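Local coordinates for protein NAD(P)H-FMN oxidoreductase (Bacillus subtilis, PDB 5LVA) that binds flavin mononucleotide and, as an NAD(P)H-dependent flavin reductase of the flavodoxin-like fold, probably passes electrons from the nicotinamide cofactor to flavin, at residues 86-91 with 136-141; 133-136 with 141-144. One frame throughout, in Å; residues are numbered along the deposited sequence.

Contact 1 (86-91 with 136-141); sequences GWAYGT and NFIGTT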
loop_
_atom_site.group_PDB
_atom_site.type_symbol
_atom_site.label_atom_id
_atom_site.label_comp_id
_atom_site.label_asym_id
_atom_site.label_seq_id
_atom_site.Cartn_x
_atom_site.Cartn_y
_atom_site.Cartn_z
ATOM N N GLY A 86 15.286 -16.847 -3.292
ATOM C CA GLY A 86 15.853 -16.867 -4.623
ATOM C C GLY A 86 15.257 -15.813 -5.530
ATOM O O GLY A 86 15.672 -15.662 -6.674
ATOM N N TRP A 87 14.272 -15.081 -5.028
ATOM C CA TRP A 87 13.713 -13.989 -5.802
ATOM C C TRP A 87 13.752 -12.693 -5.025
ATOM O O TRP A 87 14.286 -11.693 -5.484
ATOM C CB TRP A 87 12.271 -14.282 -6.236
ATOM C CG TRP A 87 11.737 -13.167 -7.098
ATOM C CD1 TRP A 87 12.075 -12.902 -8.390
ATOM C CD2 TRP A 87 10.792 -12.159 -6.719
ATOM N NE1 TRP A 87 11.399 -11.805 -8.839
ATOM C CE2 TRP A 87 10.610 -11.327 -7.831
ATOM C CE3 TRP A 87 10.090 -11.878 -5.547
ATOM C CZ2 TRP A 87 9.759 -10.235 -7.802
ATOM C CZ3 TRP A 87 9.246 -10.805 -5.527
ATOM C CH2 TRP A 87 9.081 -9.999 -6.647
ATOM N N ALA A 88 13.155 -12.710 -3.847
ATOM C CA ALA A 88 13.069 -11.502 -3.056
ATOM C C ALA A 88 14.187 -11.486 -2.022
ATOM O O ALA A 88 14.700 -10.437 -1.661
ATOM C CB ALA A 88 11.716 -11.399 -2.396
ATOM N N TYR A 89 14.564 -12.669 -1.562
ATOM C CA TYR A 89 15.651 -12.812 -0.621
ATOM C C TYR A 89 16.355 -14.115 -0.891
ATOM O O TYR A 89 15.953 -14.881 -1.761
ATOM C CB TYR A 89 15.145 -12.782 0.820
ATOM C CG TYR A 89 14.342 -13.999 1.217
ATOM C CD1 TYR A 89 13.007 -14.131 0.846
ATOM C CD2 TYR A 89 14.912 -15.012 1.979
ATOM C CE1 TYR A 89 12.273 -15.235 1.211
ATOM C CE2 TYR A 89 14.180 -16.118 2.350
ATOM C CZ TYR A 89 12.864 -16.227 1.959
ATOM O OH TYR A 89 12.140 -17.332 2.329
ATOM N N GLY A 90 17.395 -14.384 -0.125
ATOM C CA GLY A 90 18.126 -15.610 -0.311
ATOM C C GLY A 90 19.274 -15.366 -1.250
ATOM O O GLY A 90 19.543 -14.228 -1.628
ATOM N N THR A 91 19.934 -16.451 -1.637
ATOM C CA THR A 91 21.213 -16.378 -2.332
ATOM C C THR A 91 21.106 -15.568 -3.622
ATOM O O THR A 91 21.845 -14.601 -3.814
ATOM C CB THR A 91 21.773 -17.799 -2.623
ATOM O OG1 THR A 91 20.701 -18.686 -2.972
ATOM C CG2 THR A 91 22.474 -18.350 -1.387
ATOM N N ASN A 136 12.832 -3.735 4.550
ATOM C CA ASN A 136 14.224 -3.871 4.964
ATOM C C ASN A 136 14.868 -5.171 4.500
ATOM O O ASN A 136 15.967 -5.173 3.964
ATOM C CB ASN A 136 14.329 -3.776 6.482
ATOM C CG ASN A 136 14.152 -2.374 6.993
ATOM O OD1 ASN A 136 14.277 -1.412 6.251
ATOM N ND2 ASN A 136 13.879 -2.248 8.283
ATOM N N PHE A 137 14.168 -6.276 4.708
ATOM C CA PHE A 137 14.697 -7.595 4.414
ATOM C C PHE A 137 14.858 -7.864 2.913
ATOM O O PHE A 137 15.774 -8.574 2.504
ATOM C CB PHE A 137 13.792 -8.651 5.035
ATOM C CG PHE A 137 14.409 -10.013 5.119
ATOM C CD1 PHE A 137 15.333 -10.305 6.100
ATOM C CD2 PHE A 137 14.041 -11.011 4.235
ATOM C CE1 PHE A 137 15.894 -11.554 6.182
ATOM C CE2 PHE A 137 14.593 -12.261 4.324
ATOM C CZ PHE A 137 15.525 -12.533 5.294
ATOM N N ILE A 138 13.980 -7.298 2.089
ATOM C CA ILE A 138 13.999 -7.641 0.678
ATOM C C ILE A 138 14.820 -6.663 -0.135
ATOM O O ILE A 138 15.021 -6.864 -1.322
ATOM C CB ILE A 138 12.589 -7.730 0.098
ATOM C CG1 ILE A 138 11.912 -6.370 0.132
ATOM C CG2 ILE A 138 11.779 -8.766 0.851
ATOM C CD1 ILE A 138 10.494 -6.391 -0.339
ATOM N N GLY A 139 15.304 -5.613 0.502
ATOM C CA GLY A 139 16.254 -4.733 -0.143
ATOM C C GLY A 139 15.690 -3.469 -0.743
ATOM O O GLY A 139 16.383 -2.757 -1.460
ATOM N N THR A 140 14.434 -3.173 -0.458
ATOM C CA THR A 140 13.825 -1.977 -1.012
ATOM C C THR A 140 14.049 -0.771 -0.105
ATOM O O THR A 140 14.388 -0.922 1.061
ATOM C CB THR A 140 12.336 -2.183 -1.246
ATOM O OG1 THR A 140 11.747 -2.721 -0.066
ATOM C CG2 THR A 140 12.129 -3.165 -2.356
ATOM N N THR A 141 13.870 0.423 -0.650
ATOM C CA THR A 141 13.994 1.644 0.125
ATOM C C THR A 141 12.632 2.048 0.673
ATOM O O THR A 141 11.698 2.267 -0.099
ATOM C CB THR A 141 14.559 2.778 -0.730
ATOM O OG1 THR A 141 15.856 2.414 -1.208
ATOM C CG2 THR A 141 14.642 4.075 0.068
HETATM O O HOH W 1 15.117 -8.545 -3.551
HETATM O O HOH W 2 17.216 -9.433 -0.111
#
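Ala88 and Ile138 bring the two backbones together, their CA atoms 5.5 Å apart, where the irregular loop 86-91 meets the last turn of helix 129-138. The loop curls back on itself through a bond from Gly86 N to Tyr89 O. On the other side Gly139, with positive phi (98°), is the first residue past the helix to leave helical angles. The Ala88 carbonyl is directed at Ile138 O, while the Phe137 and Ile138 carbonyls point across that line, and as three acceptors cannot bond one another, water fills in. One water lies 2.7 Å from Ala88 O and 2.8 Å from Ile138 O; a second can join Ala88 O to Phe137 O by longer bonds, so the Ala88 oxygen is within reach of two possible water bridges.

Beside these waters the side chains meet through carbon alone. With chi1 at -165° Phe137 swings its ring beside its own carbonyl carbon, and the ring presents its CE2 edge to Tyr89. CE2 lies 3.6 Å from Tyr89 CG and also touches CB and CD2, so the root of the tyrosine is met rather than its hydroxyl. The two ring planes make 54°, an oblique pairing. Deeper in, Ala88 CB approaches the Ile138 branch methyl CG2 at 4.2 Å.

Ala88 also packs on Leu83, just after helix 73-82, and Ile138 on Leu96. Trp87 turns to helix 47-56, where NE1 bonds Glu55, while the backbones of Gly139 and Thr141 pair with Gly98 and Lys99 at the approach to strand 100-106.

Contact 2 (133-136 with 141-144); sequences ATSN and TYLP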
loop_
_atom_site.group_PDB
_atom_site.type_symbol
_atom_site.label_atom_id
_atom_site.label_comp_id
_atom_site.label_asym_id
_atom_site.label_seq_id
_atom_site.Cartn_x
_atom_site.Cartn_y
_atom_site.Cartn_z
ATOM N N ALA A 133 9.871 -3.644 8.071
ATOM C CA ALA A 133 10.789 -4.748 8.241
ATOM C C ALA A 133 10.833 -5.628 6.992
ATOM O O ALA A 133 11.887 -6.105 6.593
ATOM C CB ALA A 133 10.401 -5.562 9.463
ATOM N N THR A 134 9.680 -5.834 6.381
ATOM C CA THR A 134 9.577 -6.540 5.110
ATOM C C THR A 134 10.384 -5.830 4.031
ATOM O O THR A 134 11.200 -6.435 3.355
ATOM C CB THR A 134 8.112 -6.657 4.647
ATOM O OG1 THR A 134 7.344 -7.336 5.647
ATOM C CG2 THR A 134 8.021 -7.418 3.338
ATOM N N SER A 135 10.147 -4.539 3.886
ATOM C CA SER A 135 10.950 -3.712 3.013
ATOM C C SER A 135 12.437 -3.907 3.289
ATOM O O SER A 135 13.202 -4.221 2.381
ATOM C CB SER A 135 10.569 -2.246 3.186
ATOM O OG SER A 135 11.385 -1.419 2.394
ATOM N N ASN A 136 12.832 -3.735 4.550
ATOM C CA ASN A 136 14.224 -3.871 4.964
ATOM C C ASN A 136 14.868 -5.171 4.500
ATOM O O ASN A 136 15.967 -5.173 3.964
ATOM C CB ASN A 136 14.329 -3.776 6.482
ATOM C CG ASN A 136 14.152 -2.374 6.993
ATOM O OD1 ASN A 136 14.277 -1.412 6.251
ATOM N ND2 ASN A 136 13.879 -2.248 8.283
ATOM N N THR A 141 13.870 0.423 -0.650
ATOM C CA THR A 141 13.994 1.644 0.125
ATOM C C THR A 141 12.632 2.048 0.673
ATOM O O THR A 141 11.698 2.267 -0.099
ATOM C CB THR A 141 14.559 2.778 -0.730
ATOM O OG1 THR A 141 15.856 2.414 -1.208
ATOM C CG2 THR A 141 14.642 4.075 0.068
ATOM N N TYR A 142 12.520 2.144 1.998
ATOM C CA TYR A 142 11.237 2.425 2.628
ATOM C C TYR A 142 10.942 3.918 2.656
ATOM O O TYR A 142 11.615 4.673 3.328
ATOM C CB TYR A 142 11.179 1.856 4.048
ATOM C CG TYR A 142 9.790 1.901 4.626
ATOM C CD1 TYR A 142 8.824 0.999 4.208
ATOM C CD2 TYR A 142 9.424 2.868 5.557
ATOM C CE1 TYR A 142 7.539 1.040 4.706
ATOM C CE2 TYR A 142 8.145 2.915 6.066
ATOM C CZ TYR A 142 7.199 1.994 5.625
ATOM O OH TYR A 142 5.912 2.003 6.100
ATOM N N LEU A 143 9.919 4.323 1.913
ATOM C CA LEU A 143 9.499 5.717 1.800
ATOM C C LEU A 143 8.459 6.050 2.859
ATOM O O LEU A 143 7.797 5.156 3.362
ATOM C CB LEU A 143 8.929 5.973 0.404
ATOM C CG LEU A 143 9.813 5.673 -0.797
ATOM C CD1 LEU A 143 9.030 5.897 -2.069
ATOM C CD2 LEU A 143 11.033 6.542 -0.786
ATOM N N PRO A 144 8.302 7.337 3.199
ATOM C CA PRO A 144 7.279 7.701 4.179
ATOM C C PRO A 144 5.902 7.307 3.680
ATOM O O PRO A 144 5.626 7.484 2.499
ATOM C CB PRO A 144 7.393 9.220 4.264
ATOM C CG PRO A 144 8.655 9.561 3.614
ATOM C CD PRO A 144 8.937 8.524 2.617
#
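Ser135 points from helix 129-138 at Tyr142 on the edge strand 141-148, their CA atoms 6.2 Å apart. Followed outward, the serine side chain begins with CB, which lies 3.8 Å from Tyr142 CD1 and meets the ring obliquely, on the ring's near ortho carbon. The next atom, OG, stands anti to the backbone N (chi1 177°), a torsion that takes it away from the ring and alongside Tyr142 CB. There it lies 3.7 Å from Tyr142 CB and 4.1 Å from Thr141 C. Tyr142 N is 3.8 Å from OG, too long for a bond, so toward the strand the hydroxyl makes van der Waals contact alone. Its polar partner is Thr140 OG1, in the turn between helix and strand, and this probable hydrogen bond between two hydroxyls gives the buried OG a partner and helps fix its rotation.

Tyr142 answers with CB and the ring carbon CD1, both near the base of the side chain. The helix therefore rests on the root of the tyrosine, whose side chain also touches Val103 of strand 100-106. Ser135 reaches Phe101 of the same strand, so one small residue touches two neighbouring strands. Leu143 points away from the helix and touches Glu100 and Met102.

Thr141 and Leu143 both bond the backbone of Phe101, joining their strand, the outermost on this side, to strand 100-106. A helix running into the next parallel strand through a short turn and packing on it is the second half of a beta-alpha-beta crossover, the repeating connection of the flavodoxin-like fold.

In the fold
From the N terminus, the chain has already laid down the parallel strands 3-7, 31-35 and 59-65 and helix 73-82 before it enters the loop 86-91. Strand 100-106 follows, then helix 129-138, whose C-terminal end returns to that loop: contact 1 closes a long circuit with 44 residues between its segments. Contact 2 is local, spanning four residues as the helix turns into edge strand 141-148. The two overlap in sequence, sharing Asn136 and Thr141, with centres 11 Å apart. Together they tie the C-terminal part of helix 129-138 to the loop after helix 73-82 and to the edge of the sheet, contact 1 lying away from the flavin site.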